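PDB 4NLC: ribosomal RNA processing protein 6 from Trypanosoma brucei brucei, which probably acts as a 3'-5' exoribonuclease of the nuclear exosome, trimming RNA from its 3' end during ribosomal RNA processing. Local coordinates for residues G285-S290 / I325-P330. The protein carries 1 engineered substitution. Numbering follows the deposited sequence.
Sequences GGLSSS and IATKLP
Leu287 reaches from the loop before helix 289-309 onto the last turn of helix 319-328, where it meets Thr327 and Ala326. The bond from CA to CB already heads toward that helix; from CB the chain runs to CG, set anti to the carbonyl carbon (chi1 -66°), and there it forks. CD2 takes the closer partner, the methyl CG2 of Thr327, at 3.6 Å, while CD1 lies more loosely against CB of Ala326 at 4.3 Å. Thr327 can offer a methyl because its hydroxyl is turned back into its own helix, where OG1 bonds chiefly to the carbonyl oxygen of Leu323, with that of Ser324 as a second acceptor for the same proton. CD1 of Leu329 comes within 4.5 Å of Ser290 OG, a second, looser touch, made just past the end of Leu329's helix, where phi is positive. Ser288 N-caps helix 289-309, its OG accepting a weak bond from Ser290 N (3.3 Å, 126°). Gln291 bridges the two segments: its OE1 accepts from Ser288 N and its NE2 donates to Thr327 O. This small surface contact lies in the helical part that carries the HRDC domain, remote from the exonuclease sheet, with Leu329 also packing on Val294 and on Val358 of helix 351-359.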
loop_
_atom_site.group_PDB
_atom_site.type_symbol
_atom_site.label_atom_id
_atom_site.label_comp_id
_atom_site.label_asym_id
_atom_site.label_seq_id
_atom_site.Cartn_x
_atom_site.Cartn_y
_atom_site.Cartn_z
ATOM N N GLY A 285 -27.876 -15.125 -5.910
ATOM C CA GLY A 285 -29.270 -15.326 -6.287
ATOM C C GLY A 285 -29.358 -16.502 -7.244
ATOM O O GLY A 285 -28.429 -16.727 -8.031
ATOM N N GLY A 286 -30.454 -17.255 -7.156
ATOM C CA GLY A 286 -30.694 -18.433 -7.983
ATOM C C GLY A 286 -30.117 -19.704 -7.387
ATOM O O GLY A 286 -30.167 -20.759 -8.019
ATOM N N LEU A 287 -29.597 -19.626 -6.147
ATOM C CA LEU A 287 -29.001 -20.774 -5.462
ATOM C C LEU A 287 -29.927 -21.440 -4.438
ATOM O O LEU A 287 -30.644 -20.770 -3.698
ATOM C CB LEU A 287 -27.653 -20.380 -4.802
ATOM C CG LEU A 287 -26.475 -19.989 -5.751
ATOM C CD1 LEU A 287 -25.152 -19.908 -4.980
ATOM C CD2 LEU A 287 -26.326 -20.989 -6.899
ATOM N N SER A 288 -29.857 -22.760 -4.359
ATOM C CA SER A 288 -30.603 -23.530 -3.379
ATOM C C SER A 288 -29.842 -23.374 -2.043
ATOM O O SER A 288 -28.729 -22.825 -2.054
ATOM C CB SER A 288 -30.646 -24.997 -3.795
ATOM O OG SER A 288 -29.431 -25.648 -3.465
ATOM N N SER A 289 -30.420 -23.849 -0.909
ATOM C CA SER A 289 -29.749 -23.739 0.390
ATOM C C SER A 289 -28.439 -24.515 0.430
ATOM O O SER A 289 -27.494 -24.076 1.080
ATOM C CB SER A 289 -30.673 -24.156 1.536
ATOM O OG SER A 289 -31.155 -25.481 1.388
ATOM N N SER A 290 -28.352 -25.642 -0.298
ATOM C CA SER A 290 -27.119 -26.424 -0.294
ATOM C C SER A 290 -26.032 -25.781 -1.149
ATOM O O SER A 290 -24.851 -25.951 -0.848
ATOM C CB SER A 290 -27.385 -27.860 -0.719
ATOM O OG SER A 290 -27.888 -27.873 -2.042
ATOM N N ILE A 325 -18.290 -23.809 -8.373
ATOM C CA ILE A 325 -18.324 -25.001 -7.528
ATOM C C ILE A 325 -19.685 -25.071 -6.849
ATOM O O ILE A 325 -20.340 -26.105 -6.918
ATOM C CB ILE A 325 -17.139 -25.038 -6.514
ATOM C CG1 ILE A 325 -15.791 -25.224 -7.247
ATOM C CG2 ILE A 325 -17.356 -26.136 -5.441
ATOM C CD1 ILE A 325 -14.572 -25.155 -6.353
ATOM N N ALA A 326 -20.116 -23.955 -6.242
ATOM C CA ALA A 326 -21.404 -23.814 -5.574
ATOM C C ALA A 326 -22.582 -24.203 -6.499
ATOM O O ALA A 326 -23.438 -24.968 -6.089
ATOM C CB ALA A 326 -21.572 -22.373 -5.084
ATOM N N THR A 327 -22.577 -23.720 -7.750
ATOM C CA THR A 327 -23.655 -23.926 -8.724
ATOM C C THR A 327 -23.661 -25.333 -9.283
ATOM O O THR A 327 -24.680 -26.025 -9.172
ATOM C CB THR A 327 -23.615 -22.856 -9.837
ATOM O OG1 THR A 327 -22.377 -22.965 -10.520
ATOM C CG2 THR A 327 -23.737 -21.437 -9.307
ATOM N N LYS A 328 -22.516 -25.773 -9.839
ATOM C CA LYS A 328 -22.371 -27.086 -10.469
ATOM C C LYS A 328 -22.286 -28.269 -9.502
ATOM O O LYS A 328 -22.539 -29.396 -9.933
ATOM C CB LYS A 328 -21.156 -27.096 -11.426
ATOM C CG LYS A 328 -21.311 -26.200 -12.661
ATOM C CD LYS A 328 -19.967 -26.036 -13.367
ATOM C CE LYS A 328 -20.069 -25.448 -14.761
ATOM N NZ LYS A 328 -18.764 -25.495 -15.479
ATOM N N LEU A 329 -21.899 -28.030 -8.218
ATOM C CA LEU A 329 -21.688 -29.066 -7.180
ATOM C C LEU A 329 -20.818 -30.259 -7.701
ATOM O O LEU A 329 -21.316 -31.385 -7.774
ATOM C CB LEU A 329 -23.027 -29.543 -6.536
ATOM C CG LEU A 329 -23.870 -28.466 -5.809
ATOM C CD1 LEU A 329 -25.283 -28.971 -5.505
ATOM C CD2 LEU A 329 -23.204 -27.990 -4.516
ATOM N N PRO A 330 -19.531 -30.029 -8.090
ATOM C CA PRO A 330 -18.685 -31.134 -8.603
ATOM C C PRO A 330 -18.471 -32.294 -7.618
ATOM O O PRO A 330 -18.175 -32.049 -6.453
ATOM C CB PRO A 330 -17.369 -30.421 -8.909
ATOM C CG PRO A 330 -17.368 -29.236 -8.019
ATOM C CD PRO A 330 -18.767 -28.765 -8.079
#